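Local coordinates for protein branched-chain alpha-ketoacid decarboxylase (PDB 2VBF) that probably decarboxylates branched-chain and aromatic alpha-keto acids to aldehydes, using thiamine diphosphate and a magnesium ion, at residues A102-L114 with R417-Y429. Sequence-based numbering, arbitrary orientation.
With TPP (thiamine diphosphate), chain F.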
loop_
_atom_site.group_PDB
_atom_site.type_symbol
_atom_site.label_atom_id
_atom_site.label_comp_id
_atom_site.label_asym_id
_atom_site.label_seq_id
_atom_site.Cartn_x
_atom_site.Cartn_y
_atom_site.Cartn_z
ATOM N N ALA A 102 4.500 1.326 2.359
ATOM C CA ALA A 102 5.602 0.803 1.558
ATOM C C ALA A 102 6.015 -0.632 1.960
ATOM O O ALA A 102 6.798 -1.271 1.253
ATOM C CB ALA A 102 6.821 1.764 1.693
ATOM N N ILE A 103 5.477 -1.146 3.066
ATOM C CA ILE A 103 6.049 -2.368 3.679
ATOM C C ILE A 103 5.903 -3.608 2.783
ATOM O O ILE A 103 6.764 -4.483 2.789
ATOM C CB ILE A 103 5.545 -2.623 5.126
ATOM C CG1 ILE A 103 6.459 -3.617 5.862
ATOM C CG2 ILE A 103 4.101 -3.123 5.152
ATOM C CD1 ILE A 103 6.178 -3.649 7.356
ATOM N N ASN A 104 4.870 -3.666 1.953
ATOM C CA ASN A 104 4.746 -4.791 1.023
ATOM C C ASN A 104 5.850 -4.784 -0.040
ATOM O O ASN A 104 6.314 -5.842 -0.471
ATOM C CB ASN A 104 3.405 -4.780 0.308
ATOM C CG ASN A 104 3.229 -5.973 -0.604
ATOM O OD1 ASN A 104 3.465 -7.122 -0.197
ATOM N ND2 ASN A 104 2.814 -5.716 -1.848
ATOM N N GLY A 105 6.220 -3.595 -0.501
ATOM C CA GLY A 105 7.346 -3.454 -1.421
ATOM C C GLY A 105 8.641 -3.902 -0.772
ATOM O O GLY A 105 9.420 -4.638 -1.371
ATOM N N LEU A 106 8.870 -3.463 0.463
ATOM C CA LEU A 106 10.079 -3.850 1.176
ATOM C C LEU A 106 10.100 -5.357 1.453
ATOM O O LEU A 106 11.165 -5.981 1.402
ATOM C CB LEU A 106 10.255 -3.054 2.478
ATOM C CG LEU A 106 11.710 -2.821 2.890
ATOM C CD1 LEU A 106 12.365 -1.761 1.996
ATOM C CD2 LEU A 106 11.777 -2.434 4.384
ATOM N N ALA A 107 8.941 -5.940 1.742
ATOM C CA ALA A 107 8.831 -7.386 1.927
ATOM C C ALA A 107 9.236 -8.131 0.648
ATOM O O ALA A 107 9.950 -9.131 0.706
ATOM C CB ALA A 107 7.391 -7.757 2.332
ATOM N N GLY A 108 8.803 -7.635 -0.511
ATOM C CA GLY A 108 9.230 -8.231 -1.789
ATOM C C GLY A 108 10.720 -8.129 -2.047
ATOM O O GLY A 108 11.346 -9.053 -2.591
ATOM N N SER A 109 11.296 -6.997 -1.662
ATOM C CA SER A 109 12.735 -6.808 -1.760
ATOM C C SER A 109 13.452 -7.783 -0.807
ATOM O O SER A 109 14.533 -8.264 -1.121
ATOM C CB SER A 109 13.105 -5.360 -1.450
ATOM O OG SER A 109 12.551 -4.490 -2.422
ATOM N N TYR A 110 12.852 -8.070 0.344
ATOM C CA TYR A 110 13.438 -9.062 1.259
ATOM C C TYR A 110 13.324 -10.476 0.675
ATOM O O TYR A 110 14.303 -11.238 0.636
ATOM C CB TYR A 110 12.782 -8.996 2.649
ATOM C CG TYR A 110 13.555 -9.801 3.667
ATOM C CD1 TYR A 110 14.582 -9.220 4.389
ATOM C CD2 TYR A 110 13.299 -11.157 3.859
ATOM C CE1 TYR A 110 15.332 -9.961 5.307
ATOM C CE2 TYR A 110 14.030 -11.903 4.782
ATOM C CZ TYR A 110 15.039 -11.296 5.495
ATOM O OH TYR A 110 15.765 -12.043 6.406
ATOM N N ALA A 111 12.127 -10.821 0.219
ATOM C CA ALA A 111 11.881 -12.143 -0.348
ATOM C C ALA A 111 12.827 -12.457 -1.520
ATOM O O ALA A 111 13.424 -13.528 -1.567
ATOM C CB ALA A 111 10.413 -12.279 -0.774
ATOM N N GLU A 112 12.954 -11.522 -2.462
ATOM C CA GLU A 112 13.763 -11.752 -3.661
ATOM C C GLU A 112 15.163 -11.147 -3.535
ATOM O O GLU A 112 15.934 -11.135 -4.493
ATOM C CB GLU A 112 13.005 -11.275 -4.900
ATOM C CG GLU A 112 11.616 -11.972 -4.973
ATOM C CD GLU A 112 11.035 -12.129 -6.367
ATOM O OE1 GLU A 112 11.662 -11.696 -7.357
ATOM O OE2 GLU A 112 9.915 -12.692 -6.445
ATOM N N ASN A 113 15.483 -10.656 -2.336
ATOM C CA ASN A 113 16.856 -10.307 -1.952
ATOM C C ASN A 113 17.454 -9.132 -2.743
ATOM O O ASN A 113 18.507 -9.278 -3.386
ATOM C CB ASN A 113 17.755 -11.557 -2.052
ATOM C CG ASN A 113 18.894 -11.560 -1.043
ATOM O OD1 ASN A 113 18.964 -12.446 -0.188
ATOM N ND2 ASN A 113 19.807 -10.595 -1.153
ATOM N N LEU A 114 16.780 -7.981 -2.695
ATOM C CA LEU A 114 17.264 -6.752 -3.341
ATOM C C LEU A 114 17.742 -5.709 -2.331
ATOM O O LEU A 114 17.104 -5.488 -1.288
ATOM C CB LEU A 114 16.203 -6.122 -4.248
ATOM C CG LEU A 114 15.872 -6.879 -5.535
ATOM C CD1 LEU A 114 17.148 -7.372 -6.247
ATOM C CD2 LEU A 114 14.908 -8.029 -5.274
ATOM N N ARG A 417 18.178 -8.137 -20.336
ATOM C CA ARG A 417 17.822 -8.534 -18.989
ATOM C C ARG A 417 16.322 -8.737 -18.843
ATOM O O ARG A 417 15.549 -8.390 -19.731
ATOM C CB ARG A 417 18.341 -7.501 -18.021
ATOM C CG ARG A 417 19.848 -7.448 -18.076
ATOM C CD ARG A 417 20.424 -6.722 -16.915
ATOM N NE ARG A 417 20.305 -5.269 -17.034
ATOM C CZ ARG A 417 21.042 -4.503 -17.843
ATOM N NH1 ARG A 417 21.934 -5.046 -18.666
ATOM N NH2 ARG A 417 20.867 -3.183 -17.845
ATOM N N PHE A 418 15.952 -9.322 -17.712
ATOM C CA PHE A 418 14.570 -9.645 -17.390
ATOM C C PHE A 418 14.320 -9.258 -15.937
ATOM O O PHE A 418 15.184 -9.446 -15.068
ATOM C CB PHE A 418 14.358 -11.140 -17.593
ATOM C CG PHE A 418 12.931 -11.584 -17.500
ATOM C CD1 PHE A 418 12.146 -11.675 -18.639
ATOM C CD2 PHE A 418 12.377 -11.950 -16.272
ATOM C CE1 PHE A 418 10.820 -12.118 -18.559
ATOM C CE2 PHE A 418 11.066 -12.386 -16.192
ATOM C CZ PHE A 418 10.287 -12.469 -17.338
ATOM N N ILE A 419 13.136 -8.712 -15.682
ATOM C CA ILE A 419 12.651 -8.494 -14.337
ATOM C C ILE A 419 11.260 -9.141 -14.209
ATOM O O ILE A 419 10.331 -8.818 -14.950
ATOM C CB ILE A 419 12.594 -7.018 -13.970
ATOM C CG1 ILE A 419 14.007 -6.438 -13.891
ATOM C CG2 ILE A 419 11.825 -6.855 -12.637
ATOM C CD1 ILE A 419 14.055 -4.929 -13.587
ATOM N N GLY A 420 11.177 -10.100 -13.297
ATOM C CA GLY A 420 9.932 -10.736 -12.888
ATOM C C GLY A 420 10.053 -11.066 -11.403
ATOM O O GLY A 420 11.155 -11.149 -10.862
ATOM N N GLN A 421 8.915 -11.256 -10.747
ATOM C CA GLN A 421 8.872 -11.385 -9.288
ATOM C C GLN A 421 8.083 -12.641 -8.908
ATOM O O GLN A 421 7.043 -12.553 -8.270
ATOM C CB GLN A 421 8.233 -10.127 -8.700
ATOM C CG GLN A 421 8.456 -9.905 -7.216
ATOM C CD GLN A 421 7.558 -8.827 -6.646
ATOM O OE1 GLN A 421 6.367 -8.749 -6.985
ATOM N NE2 GLN A 421 8.112 -7.988 -5.778
ATOM N N PRO A 422 8.576 -13.824 -9.302
ATOM C CA PRO A 422 7.777 -15.049 -9.110
ATOM C C PRO A 422 7.623 -15.568 -7.684
ATOM O O PRO A 422 6.683 -16.328 -7.421
ATOM C CB PRO A 422 8.526 -16.082 -9.954
ATOM C CG PRO A 422 9.935 -15.592 -9.991
ATOM C CD PRO A 422 9.853 -14.106 -9.981
ATOM N N LEU A 423 8.544 -15.217 -6.787
ATOM C CA LEU A 423 8.417 -15.629 -5.384
ATOM C C LEU A 423 7.412 -14.725 -4.647
ATOM O O LEU A 423 6.398 -15.195 -4.125
ATOM C CB LEU A 423 9.774 -15.616 -4.664
ATOM C CG LEU A 423 9.686 -15.821 -3.145
ATOM C CD1 LEU A 423 8.936 -17.135 -2.788
ATOM C CD2 LEU A 423 11.080 -15.794 -2.500
ATOM N N TRP A 424 7.694 -13.427 -4.583
ATOM C CA TRP A 424 6.809 -12.539 -3.851
ATOM C C TRP A 424 5.495 -12.365 -4.618
ATOM O O TRP A 424 4.417 -12.515 -4.044
ATOM C CB TRP A 424 7.474 -11.210 -3.504
ATOM C CG TRP A 424 6.694 -10.408 -2.490
ATOM C CD1 TRP A 424 6.225 -9.134 -2.644
ATOM C CD2 TRP A 424 6.268 -10.834 -1.182
ATOM N NE1 TRP A 424 5.555 -8.728 -1.509
ATOM C CE2 TRP A 424 5.564 -9.753 -0.597
ATOM C CE3 TRP A 424 6.442 -12.011 -0.439
ATOM C CZ2 TRP A 424 5.013 -9.829 0.689
ATOM C CZ3 TRP A 424 5.906 -12.082 0.832
ATOM C CH2 TRP A 424 5.185 -11.012 1.377
ATOM N N GLY A 425 5.592 -12.125 -5.921
ATOM C CA GLY A 425 4.426 -12.141 -6.806
ATOM C C GLY A 425 3.331 -11.131 -6.524
ATOM O O GLY A 425 2.148 -11.473 -6.545
ATOM N N SER A 426 3.723 -9.886 -6.311
ATOM C CA SER A 426 2.795 -8.822 -5.950
ATOM C C SER A 426 2.343 -8.068 -7.192
ATOM O O SER A 426 3.106 -7.278 -7.756
ATOM C CB SER A 426 3.444 -7.855 -4.955
ATOM O OG SER A 426 2.474 -6.963 -4.432
ATOM N N ILE A 427 1.108 -8.309 -7.631
ATOM C CA ILE A 427 0.662 -7.681 -8.866
ATOM C C ILE A 427 0.643 -6.166 -8.723
ATOM O O ILE A 427 0.265 -5.634 -7.672
ATOM C CB ILE A 427 -0.691 -8.215 -9.420
ATOM C CG1 ILE A 427 -1.867 -8.022 -8.452
ATOM C CG2 ILE A 427 -0.551 -9.695 -9.825
ATOM C CD1 ILE A 427 -3.247 -8.079 -9.145
ATOM N N GLY A 428 1.043 -5.492 -9.803
ATOM C CA GLY A 428 1.209 -4.052 -9.831
ATOM C C GLY A 428 2.661 -3.639 -9.702
ATOM O O GLY A 428 3.034 -2.575 -10.165
ATOM N N TYR A 429 3.459 -4.479 -9.036
ATOM C CA TYR A 429 4.888 -4.261 -8.855
ATOM C C TYR A 429 5.586 -3.773 -10.127
ATOM O O TYR A 429 6.389 -2.837 -10.080
ATOM C CB TYR A 429 5.568 -5.562 -8.358
ATOM C CG TYR A 429 7.071 -5.565 -8.538
ATOM C CD1 TYR A 429 7.891 -4.886 -7.660
ATOM C CD2 TYR A 429 7.659 -6.244 -9.601
ATOM C CE1 TYR A 429 9.277 -4.888 -7.835
ATOM C CE2 TYR A 429 9.039 -6.246 -9.790
ATOM C CZ TYR A 429 9.837 -5.549 -8.900
ATOM O OH TYR A 429 11.210 -5.534 -9.084
HETATM N "N1'" TPP F . -2.978 -8.925 -4.924
HETATM C "C2'" TPP F . -1.624 -8.716 -4.989
HETATM C CM2 TPP F . -1.050 -7.465 -4.385
HETATM N "N3'" TPP F . -0.827 -9.657 -5.591
HETATM C "C4'" TPP F . -1.367 -10.808 -6.126
HETATM N "N4'" TPP F . -0.562 -11.687 -6.675
HETATM C "C5'" TPP F . -2.750 -11.018 -6.087
HETATM C "C6'" TPP F . -3.557 -10.067 -5.476
HETATM C "C7'" TPP F . -3.379 -12.251 -6.694
HETATM N N3 TPP F . -3.269 -12.271 -8.149
HETATM C C2 TPP F . -2.306 -12.927 -8.894
HETATM S S1 TPP F . -2.430 -12.788 -10.501
HETATM C C5 TPP F . -3.773 -11.900 -10.316
HETATM C C4 TPP F . -4.154 -11.677 -8.993
HETATM C CM4 TPP F . -5.360 -10.891 -8.556
HETATM C C6 TPP F . -4.485 -11.427 -11.569
HETATM C C7 TPP F . -3.648 -10.542 -12.480
HETATM O O7 TPP F . -4.483 -10.191 -13.556
HETATM P PA TPP F . -3.934 -9.399 -14.827
HETATM O O1A TPP F . -2.907 -8.363 -14.429
HETATM O O2A TPP F . -5.126 -8.783 -15.535
HETATM O O3A TPP F . -3.160 -10.554 -15.654
HETATM P PB TPP F . -3.769 -11.557 -16.777
HETATM O O1B TPP F . -3.548 -12.947 -16.250
HETATM O O2B TPP F . -2.928 -11.334 -18.002
HETATM O O3B TPP F . -5.217 -11.250 -17.035
HETATM O O HOH W 1 7.029 -6.108 -3.635
HETATM O O HOH W 2 11.043 -8.004 -5.345
#
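Glu-112, just past the end of helix 97-111, grips the turn at 421-425 through one carboxylate oxygen: OE2 accepts a fairly straight bond from Trp-424 N (3.0 Å, 161°) on its anti lone pair, and a weak one from Leu-423 N. OE1 forms a salt bridge with Arg-84, which probably helps keep this buried carboxylate charged. Farther along, the indole N-H of Trp-424 makes a bent bond to Asn-104 OD1 (2.9 Å from NE1) and a weak one to Asn-104 O. OD1 lies near the ring plane, while NE1 sits well above the amide plane. The Asn-104 side chain leaves the helix nearly at right angles to its axis, CG anti to the backbone N (chi1 -177°), bringing ND2 to 2.9 Å from Ser-426 OG, a hydroxyl that is hydrogen-bonded to Tyr-77. This helix of the N-terminal TPP-binding domain thus packs on a cofactor-binding loop of the C-terminal one, where Gly-425 O accepts a bond from N4' of thiamine diphosphate (2.7 Å, 169°). Gln-421 OE1 accepts from Ser-426 N; NE2 of Gln-421 donates to two waters, one bonded to Asn-104 O, the other weakly to Gly-108 O. Having no side chain, Gly-108 can lay its CA over the five-membered ring of Trp-424, 3.3 Å from Trp-424 CD1, in a CH-pi contact. The small Ala-107 meets CZ2 of Trp-424 with its CB, and Ala-111 CB packs against Leu-423 CD2 at 4.0 Å.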